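Local coordinates for protein 4-alpha-glucanotransferase (Corynebacterium glutamicum, PDB 5B68) that belongs to the 4-alpha-glucanotransferase (amylomaltase) family of enzymes and combines an amino-terminal beta-sandwich domain with a TIM-barrel domain, at residues 281-286 against 669-674; 185-190 against 675-680; 559-564 against 659-664. All blocks are in the same frame, centred on the assembly; numbering follows the deposited sequence.

One long loop, between helices 650-654 and 694-702, supplies the second segment of all three contacts, and in interactions 1 and 2 those segments follow each other directly. Interactions 1 and 2 are buried, and each pairs this loop through one backbone hydrogen bond with an arginine beside it: a guanidinium gripping a carbonyl in 281-286/669-674, a guanidinium laid over a proline in 185-190/675-680. Tyr185 packs against Arg286 and Trp673, joining the two. Interaction 3 is only partly buried and relies on an amide-carboxylate bond, two waters and proline packing, close to bound small molecules. Gln660 OE1, accepting from Ile675 N, ties it to interaction 2.

Interaction 1: 281-286 against 669-674; sequences SDIIER and MYPNWC
The edge of the Arg286 guanidinium faces Trp673 O and Cys674 SG, both close to its plane, while the Tyr185 ring engages the group in a cation-pi contact. A second flat group, the Tyr670 ring, carries Pro671 CD toward the rim of one face. The carbonyl belongs to a type II beta turn, Pro671 to Cys674, in a loop of the TIM-barrel domain; Trp673 takes the positive phi (73°) of its third position. The Arg286 chain is extended from CG to NE; beyond it both terminal nitrogens meet one acceptor, end-on, with NH1 and NH2 each 2.9 Å from Trp673 O. NH1 lies in the carbonyl plane, whereas NH2 sits well above it. NH2 also forms a salt bridge to Asp232, so the same nitrogen serves the turn's carbonyl and a carboxylate. Just before helix 286-301 the backbones join directly, Ile284 N donating to Cys674 O at 2.8 Å along a nearly straight path (170°). Ile283 and Pro671 cross at about a right angle, with CG2 of Ile283 3.8 Å from CG of Pro671. Cys674 SG, anti to its own carbonyl carbon, lies 3.5 Å from Arg286 NH2.

Interaction 2: 185-190 against 675-680; sequences YSVRST and IPLCDS
The Arg188 chain is bent at chi2 (85°) and chi3 (63°), which place CD and NE, and the side chain lies alongside Pro676, one guanidinium face toward the proline. Pro676 CB sits above that face, offset toward the rim, 3.2 Å from Arg188 NH2. Leu677 and Val187 pair differently: CG of Leu677 and CG1 of Val187 are each anti to their own backbone N, and the two side chains run side by side in the same direction, with Val187 CG1 4.2 Å from Leu677 CD2. Between these pairs the backbones meet. Leu677 N donates to Ser186 O at 2.9 Å, and Pro676 CA adds a CH...O contact to the same oxygen. Ser186 touches Ile675 O with its CB, 3.3 Å away, while its OG is bonded back to Gln183 O. Water 1 extends the join, accepting from Arg188 NH2 at 3.0 Å and donating to Leu677 O at 2.6 Å; Arg188 NH1 is satisfied by Gly194 O. The contact thus ties the loop between barrel strand 177-182 and helix 198-209 to the loop beyond helix 650-654; Val187 and Leu677 both pack on that helix, which follows the adjacent barrel strand 645-649.

Interaction 3: 559-564 against 659-664; sequences THDLPP and AQNQPG. With SO4 (sulfate ion), chain E.
The amide nitrogen of Asn661 is shared between a protein carboxylate and a sulfate ion, probably from the crystallisation liquor, using one N-H for each. Asn661 ND2 lies 2.8 Å from Asp561 OD1, in a nearly straight bond (163°), and 3.0 Å from O1 of the sulfate. The two side chains lie side by side, pointing the same way, but their flat ends are twisted: carboxylate and amide planes are 57° apart, and the donor meets OD1 from above the carboxylate plane. Asn661 leaves the backbone pointing toward the 559-564 turn, and its CG is anti to the backbone N (chi1 -177°). Gly664 N holds the sulfate from another side, 3.0 Å from its O4.

Asp561 itself is held in a compact loop after barrel strand 553-556: a type I beta turn from Thr559 to Leu562, inside which Thr559 OG1 accepts from Asp561 N in an ST turn. Between the backbones, waters stand in for direct bonds. Water 2 accepts from Gln660 N, 2.7 Å away, and donates to His560 O and Leu562 O; water 3 donates to both Asp561 O and Asn661 O. The backbone N of Asn661 is buried here with no partner in the model. Carbon contacts complete the join: Pro663 CG lies 3.8 Å from Asp561 CB, and Ala659 CB packs on Pro563, 4.3 Å from its CG, ahead of helix 565-569.

Asp561 OD2 and His560 NE2 both bond to a bound BTB molecule, probably from the crystallisation liquor. The two oxygens of the carboxylate thus have different partners: OD1 takes the Asn661 amide, which would restrain rotation of the group, and OD2 bonds to BTB, consistent with Asn661 acting as a second-shell residue.

Interaction 1: 281-286 against 669-674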
loop_
_atom_site.group_PDB
_atom_site.type_symbol
_atom_site.label_atom_id
_atom_site.label_comp_id
_atom_site.label_asym_id
_atom_site.label_seq_id
_atom_site.Cartn_x
_atom_site.Cartn_y
_atom_site.Cartn_z
ATOM N N SER A 281 23.458 18.015 1.126
ATOM C CA SER A 281 22.929 16.890 1.905
ATOM C C SER A 281 21.860 17.325 2.933
ATOM O O SER A 281 21.526 16.555 3.818
ATOM C CB SER A 281 24.085 16.180 2.595
ATOM O OG SER A 281 24.739 17.061 3.499
ATOM N N ASP A 282 21.364 18.549 2.810
ATOM C CA ASP A 282 20.368 19.085 3.739
ATOM C C ASP A 282 19.046 18.329 3.656
ATOM O O ASP A 282 18.649 17.916 2.580
ATOM C CB ASP A 282 20.132 20.573 3.435
ATOM C CG ASP A 282 21.347 21.455 3.736
ATOM O OD1 ASP A 282 22.308 20.996 4.383
ATOM O OD2 ASP A 282 21.336 22.608 3.265
ATOM N N ILE A 283 18.372 18.181 4.794
ATOM C CA ILE A 283 17.127 17.482 4.857
ATOM C C ILE A 283 16.126 18.078 3.851
ATOM O O ILE A 283 16.211 19.262 3.475
ATOM C CB ILE A 283 16.596 17.272 6.311
ATOM C CG1 ILE A 283 16.330 18.590 7.049
ATOM C CG2 ILE A 283 17.590 16.428 7.106
ATOM C CD1 ILE A 283 15.062 19.302 6.641
ATOM N N ILE A 284 15.274 17.199 3.321
ATOM C CA ILE A 284 14.296 17.580 2.306
ATOM C C ILE A 284 13.171 18.395 3.006
ATOM O O ILE A 284 12.658 17.913 4.017
ATOM C CB ILE A 284 13.645 16.311 1.669
ATOM C CG1 ILE A 284 14.657 15.430 0.905
ATOM C CG2 ILE A 284 12.545 16.720 0.692
ATOM C CD1 ILE A 284 15.233 16.101 -0.310
ATOM N N GLU A 285 12.768 19.522 2.429
ATOM C CA GLU A 285 11.622 20.344 2.953
ATOM C C GLU A 285 10.534 20.363 1.881
ATOM O O GLU A 285 10.662 21.007 0.842
ATOM C CB GLU A 285 12.013 21.790 3.367
ATOM C CG GLU A 285 10.830 22.639 3.899
ATOM C CD GLU A 285 9.985 21.974 5.026
ATOM O OE1 GLU A 285 10.410 22.075 6.210
ATOM O OE2 GLU A 285 8.890 21.333 4.768
ATOM N N ARG A 286 9.470 19.626 2.174
ATOM C CA ARG A 286 8.366 19.511 1.249
ATOM C C ARG A 286 7.564 20.805 1.259
ATOM O O ARG A 286 7.047 21.222 0.210
ATOM C CB ARG A 286 7.507 18.352 1.646
ATOM C CG ARG A 286 8.117 16.978 1.379
ATOM C CD ARG A 286 7.253 15.884 1.922
ATOM N NE ARG A 286 7.780 14.572 1.530
ATOM C CZ ARG A 286 8.792 13.927 2.115
ATOM N NH1 ARG A 286 9.200 12.786 1.613
ATOM N NH2 ARG A 286 9.432 14.409 3.175
ATOM N N MET A 669 12.376 13.436 16.544
ATOM C CA MET A 669 13.540 12.644 16.907
ATOM C C MET A 669 14.576 12.476 15.755
ATOM O O MET A 669 15.772 12.522 15.971
ATOM C CB MET A 669 13.050 11.301 17.426
ATOM C CG MET A 669 12.032 11.408 18.577
ATOM S SD MET A 669 11.356 9.800 18.965
ATOM C CE MET A 669 12.826 9.089 19.712
ATOM N N TYR A 670 14.097 12.285 14.536
ATOM C CA TYR A 670 14.959 11.987 13.373
ATOM C C TYR A 670 14.176 12.439 12.161
ATOM O O TYR A 670 12.940 12.270 12.160
ATOM C CB TYR A 670 15.204 10.488 13.303
ATOM C CG TYR A 670 16.172 10.081 12.198
ATOM C CD1 TYR A 670 17.527 10.214 12.373
ATOM C CD2 TYR A 670 15.708 9.531 11.005
ATOM C CE1 TYR A 670 18.437 9.813 11.375
ATOM C CE2 TYR A 670 16.594 9.128 9.999
ATOM C CZ TYR A 670 17.974 9.283 10.191
ATOM O OH TYR A 670 18.894 8.918 9.176
ATOM N N PRO A 671 14.816 12.925 11.111
ATOM C CA PRO A 671 14.038 13.418 9.976
ATOM C C PRO A 671 13.581 12.309 9.031
ATOM O O PRO A 671 13.970 12.278 7.881
ATOM C CB PRO A 671 15.007 14.361 9.261
ATOM C CG PRO A 671 16.291 14.301 10.002
ATOM C CD PRO A 671 16.250 13.135 10.916
ATOM N N ASN A 672 12.691 11.450 9.508
ATOM C CA ASN A 672 12.225 10.337 8.721
ATOM C C ASN A 672 11.619 10.876 7.445
ATOM O O ASN A 672 10.975 11.908 7.444
ATOM C CB ASN A 672 11.161 9.538 9.478
ATOM C CG ASN A 672 11.683 8.929 10.754
ATOM O OD1 ASN A 672 12.678 8.239 10.750
ATOM N ND2 ASN A 672 10.998 9.179 11.851
ATOM N N TRP A 673 11.919 10.199 6.349
ATOM C CA TRP A 673 11.333 10.476 5.057
ATOM C C TRP A 673 11.853 11.753 4.419
ATOM O O TRP A 673 11.302 12.224 3.462
ATOM C CB TRP A 673 9.820 10.502 5.148
ATOM C CG TRP A 673 9.257 9.392 5.939
ATOM C CD1 TRP A 673 8.627 9.485 7.129
ATOM C CD2 TRP A 673 9.264 8.007 5.598
ATOM N NE1 TRP A 673 8.241 8.258 7.555
ATOM C CE2 TRP A 673 8.627 7.328 6.634
ATOM C CE3 TRP A 673 9.760 7.274 4.517
ATOM C CZ2 TRP A 673 8.468 5.960 6.635
ATOM C CZ3 TRP A 673 9.594 5.920 4.521
ATOM C CH2 TRP A 673 8.955 5.274 5.570
ATOM N N CYS A 674 12.907 12.305 4.990
ATOM C CA CYS A 674 13.503 13.548 4.520
ATOM C C CYS A 674 14.989 13.493 4.141
ATOM O O CYS A 674 15.612 14.519 4.000
ATOM C CB CYS A 674 13.312 14.634 5.569
ATOM S SG CYS A 674 11.577 14.938 5.951
#

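Interaction 2: 185-190 against 675-680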
loop_
_atom_site.group_PDB
_atom_site.type_symbol
_atom_site.label_atom_id
_atom_site.label_comp_id
_atom_site.label_asym_id
_atom_site.label_seq_id
_atom_site.Cartn_x
_atom_site.Cartn_y
_atom_site.Cartn_z
ATOM N N TYR A 185 11.255 10.750 -3.781
ATOM C CA TYR A 185 11.278 12.148 -3.227
ATOM C C TYR A 185 12.742 12.523 -2.829
ATOM O O TYR A 185 13.118 13.682 -2.823
ATOM C CB TYR A 185 10.357 12.254 -1.968
ATOM C CG TYR A 185 10.575 11.212 -0.932
ATOM C CD1 TYR A 185 11.600 11.367 0.023
ATOM C CD2 TYR A 185 9.856 10.030 -0.916
ATOM C CE1 TYR A 185 11.859 10.403 0.933
ATOM C CE2 TYR A 185 10.114 9.026 0.012
ATOM C CZ TYR A 185 11.145 9.236 0.923
ATOM O OH TYR A 185 11.468 8.295 1.833
ATOM N N SER A 186 13.525 11.514 -2.481
ATOM C CA SER A 186 14.900 11.743 -2.022
ATOM C C SER A 186 15.944 11.772 -3.119
ATOM O O SER A 186 17.098 12.088 -2.822
ATOM C CB SER A 186 15.338 10.685 -0.992
ATOM O OG SER A 186 15.615 9.391 -1.562
ATOM N N VAL A 187 15.570 11.436 -4.348
ATOM C CA VAL A 187 16.517 11.365 -5.447
ATOM C C VAL A 187 16.299 12.523 -6.394
ATOM O O VAL A 187 15.243 12.679 -6.953
ATOM C CB VAL A 187 16.345 10.073 -6.259
ATOM C CG1 VAL A 187 17.459 9.919 -7.270
ATOM C CG2 VAL A 187 16.286 8.883 -5.352
ATOM N N ARG A 188 17.343 13.302 -6.594
ATOM C CA ARG A 188 17.253 14.520 -7.342
ATOM C C ARG A 188 18.082 14.460 -8.616
ATOM O O ARG A 188 19.094 13.796 -8.679
ATOM C CB ARG A 188 17.744 15.689 -6.491
ATOM C CG ARG A 188 16.789 16.158 -5.410
ATOM C CD ARG A 188 16.920 15.363 -4.127
ATOM N NE ARG A 188 18.223 15.500 -3.503
ATOM C CZ ARG A 188 18.585 16.480 -2.687
ATOM N NH1 ARG A 188 17.745 17.451 -2.382
ATOM N NH2 ARG A 188 19.796 16.495 -2.181
ATOM N N SER A 189 17.597 15.152 -9.632
ATOM C CA SER A 189 18.347 15.484 -10.826
ATOM C C SER A 189 18.816 16.919 -10.699
ATOM O O SER A 189 18.530 17.572 -9.728
ATOM C CB SER A 189 17.487 15.320 -12.070
ATOM O OG SER A 189 16.481 16.295 -12.139
ATOM N N THR A 190 19.527 17.410 -11.692
ATOM C CA THR A 190 19.943 18.805 -11.675
ATOM C C THR A 190 18.739 19.739 -11.663
ATOM O O THR A 190 18.781 20.780 -11.058
ATOM C CB THR A 190 20.833 19.146 -12.867
ATOM O OG1 THR A 190 20.123 18.873 -14.063
ATOM C CG2 THR A 190 22.049 18.309 -12.846
ATOM N N ILE A 675 15.540 12.295 4.012
ATOM C CA ILE A 675 16.979 12.127 3.846
ATOM C C ILE A 675 17.339 12.005 2.369
ATOM O O ILE A 675 17.072 10.995 1.768
ATOM C CB ILE A 675 17.454 10.851 4.575
ATOM C CG1 ILE A 675 17.031 10.852 6.049
ATOM C CG2 ILE A 675 18.947 10.649 4.423
ATOM C CD1 ILE A 675 17.571 11.995 6.874
ATOM N N PRO A 676 17.965 13.034 1.805
ATOM C CA PRO A 676 18.358 13.013 0.367
ATOM C C PRO A 676 19.446 11.986 0.052
ATOM O O PRO A 676 20.219 11.578 0.952
ATOM C CB PRO A 676 18.889 14.389 0.118
ATOM C CG PRO A 676 19.480 14.765 1.422
ATOM C CD PRO A 676 18.595 14.189 2.484
ATOM N N LEU A 677 19.458 11.496 -1.174
ATOM C CA LEU A 677 20.386 10.405 -1.559
ATOM C C LEU A 677 21.818 10.970 -1.509
ATOM O O LEU A 677 22.125 11.943 -2.208
ATOM C CB LEU A 677 20.055 9.926 -2.992
ATOM C CG LEU A 677 20.881 8.718 -3.498
ATOM C CD1 LEU A 677 20.556 7.462 -2.708
ATOM C CD2 LEU A 677 20.695 8.544 -5.018
ATOM N N CYS A 678 22.667 10.367 -0.681
ATOM C CA CYS A 678 24.059 10.814 -0.622
ATOM C C CYS A 678 24.988 9.634 -0.595
ATOM O O CYS A 678 24.578 8.566 -0.133
ATOM C CB CYS A 678 24.280 11.649 0.629
ATOM S SG CYS A 678 23.343 13.215 0.662
ATOM N N ASP A 679 26.257 9.869 -1.030
ATOM C CA ASP A 679 27.295 8.780 -1.052
ATOM C C ASP A 679 27.932 8.604 0.326
ATOM O O ASP A 679 27.448 9.201 1.270
ATOM C CB ASP A 679 28.348 9.025 -2.139
ATOM C CG ASP A 679 29.128 10.357 -1.945
ATOM O OD1 ASP A 679 29.179 10.890 -0.782
ATOM O OD2 ASP A 679 29.587 10.887 -2.991
ATOM N N SER A 680 28.938 7.730 0.465
ATOM C CA SER A 680 29.552 7.474 1.782
ATOM C C SER A 680 30.171 8.700 2.493
ATOM O O SER A 680 30.278 8.726 3.735
ATOM C CB SER A 680 30.586 6.379 1.625
ATOM O OG SER A 680 29.910 5.188 1.260
HETATM O O HOH W 1 20.710 13.891 -3.268
#

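Interaction 3: 559-564 against 659-664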
loop_
_atom_site.group_PDB
_atom_site.type_symbol
_atom_site.label_atom_id
_atom_site.label_comp_id
_atom_site.label_asym_id
_atom_site.label_seq_id
_atom_site.Cartn_x
_atom_site.Cartn_y
_atom_site.Cartn_z
ATOM N N THR A 559 15.779 -2.646 3.220
ATOM C CA THR A 559 14.488 -1.971 2.922
ATOM C C THR A 559 14.603 -0.571 3.447
ATOM O O THR A 559 15.508 -0.261 4.191
ATOM C CB THR A 559 13.221 -2.524 3.622
ATOM O OG1 THR A 559 13.297 -2.286 5.025
ATOM C CG2 THR A 559 13.023 -3.951 3.347
ATOM N N HIS A 560 13.628 0.227 3.105
ATOM C CA HIS A 560 13.542 1.627 3.524
ATOM C C HIS A 560 13.418 1.792 5.047
ATOM O O HIS A 560 13.660 2.881 5.525
ATOM C CB HIS A 560 12.340 2.323 2.802
ATOM C CG HIS A 560 11.032 1.688 3.106
ATOM N ND1 HIS A 560 10.541 0.595 2.432
ATOM C CD2 HIS A 560 10.156 1.926 4.117
ATOM C CE1 HIS A 560 9.400 0.214 2.980
ATOM N NE2 HIS A 560 9.156 1.001 4.018
ATOM N N ASP A 561 13.045 0.748 5.774
ATOM C CA ASP A 561 12.963 0.843 7.235
ATOM C C ASP A 561 14.280 0.438 7.957
ATOM O O ASP A 561 14.289 0.371 9.183
ATOM C CB ASP A 561 11.812 -0.028 7.771
ATOM C CG ASP A 561 10.414 0.554 7.458
ATOM O OD1 ASP A 561 10.286 1.768 7.450
ATOM O OD2 ASP A 561 9.470 -0.219 7.265
ATOM N N LEU A 562 15.350 0.121 7.223
ATOM C CA LEU A 562 16.640 -0.242 7.827
ATOM C C LEU A 562 17.697 0.742 7.399
ATOM O O LEU A 562 17.576 1.448 6.366
ATOM C CB LEU A 562 17.072 -1.636 7.375
ATOM C CG LEU A 562 16.337 -2.735 8.075
ATOM C CD1 LEU A 562 16.505 -4.051 7.330
ATOM C CD2 LEU A 562 16.839 -2.847 9.506
ATOM N N PRO A 563 18.775 0.820 8.161
ATOM C CA PRO A 563 19.895 1.604 7.605
ATOM C C PRO A 563 20.413 0.914 6.317
ATOM O O PRO A 563 20.369 -0.296 6.230
ATOM C CB PRO A 563 20.935 1.545 8.734
ATOM C CG PRO A 563 20.120 1.337 9.967
ATOM C CD PRO A 563 19.087 0.324 9.518
ATOM N N PRO A 564 20.775 1.685 5.313
ATOM C CA PRO A 564 21.414 1.103 4.130
ATOM C C PRO A 564 22.632 0.266 4.486
ATOM O O PRO A 564 23.190 0.415 5.567
ATOM C CB PRO A 564 21.817 2.285 3.347
ATOM C CG PRO A 564 20.770 3.314 3.685
ATOM C CD PRO A 564 20.620 3.141 5.163
ATOM N N ALA A 659 19.877 6.095 7.363
ATOM C CA ALA A 659 18.514 5.532 7.356
ATOM C C ALA A 659 17.514 6.564 6.899
ATOM O O ALA A 659 17.662 7.777 7.167
ATOM C CB ALA A 659 18.107 4.965 8.702
ATOM N N GLN A 660 16.558 6.100 6.091
ATOM C CA GLN A 660 15.498 6.988 5.622
ATOM C C GLN A 660 14.422 7.117 6.722
ATOM O O GLN A 660 13.823 8.199 6.879
ATOM C CB GLN A 660 14.834 6.404 4.369
ATOM C CG GLN A 660 13.838 7.360 3.673
ATOM C CD GLN A 660 14.407 8.681 3.245
ATOM O OE1 GLN A 660 14.141 9.715 3.869
ATOM N NE2 GLN A 660 15.194 8.696 2.131
ATOM N N ASN A 661 14.146 6.001 7.359
ATOM C CA ASN A 661 13.144 5.922 8.438
ATOM C C ASN A 661 13.710 5.097 9.575
ATOM O O ASN A 661 14.302 4.024 9.320
ATOM C CB ASN A 661 11.882 5.220 7.911
ATOM C CG ASN A 661 10.729 5.163 8.960
ATOM O OD1 ASN A 661 10.445 6.147 9.623
ATOM N ND2 ASN A 661 10.074 4.021 9.068
ATOM N N GLN A 662 13.526 5.560 10.821
ATOM C CA GLN A 662 13.804 4.715 12.004
ATOM C C GLN A 662 12.434 4.366 12.599
ATOM O O GLN A 662 11.800 5.261 13.158
ATOM C CB GLN A 662 14.699 5.448 13.025
ATOM C CG GLN A 662 14.926 4.638 14.282
ATOM C CD GLN A 662 15.538 3.287 13.978
ATOM O OE1 GLN A 662 14.928 2.235 14.188
ATOM N NE2 GLN A 662 16.735 3.316 13.412
ATOM N N PRO A 663 11.934 3.113 12.406
ATOM C CA PRO A 663 10.570 2.808 12.898
ATOM C C PRO A 663 10.407 3.092 14.388
ATOM O O PRO A 663 11.402 3.005 15.144
ATOM C CB PRO A 663 10.389 1.302 12.571
ATOM C CG PRO A 663 11.184 1.148 11.308
ATOM C CD PRO A 663 12.406 2.025 11.505
ATOM N N GLY A 664 9.210 3.545 14.768
ATOM C CA GLY A 664 8.954 3.918 16.153
ATOM C C GLY A 664 9.793 5.078 16.698
ATOM O O GLY A 664 10.043 5.158 17.920
HETATM S S SO4 E . 6.920 3.909 11.687
HETATM O O1 SO4 E . 7.377 4.395 10.355
HETATM O O2 SO4 E . 5.451 3.821 11.600
HETATM O O3 SO4 E . 7.491 2.566 11.938
HETATM O O4 SO4 E . 7.400 4.771 12.774
HETATM O O HOH W 2 16.383 3.558 5.179
HETATM O O HOH W 3 16.281 2.154 10.242
#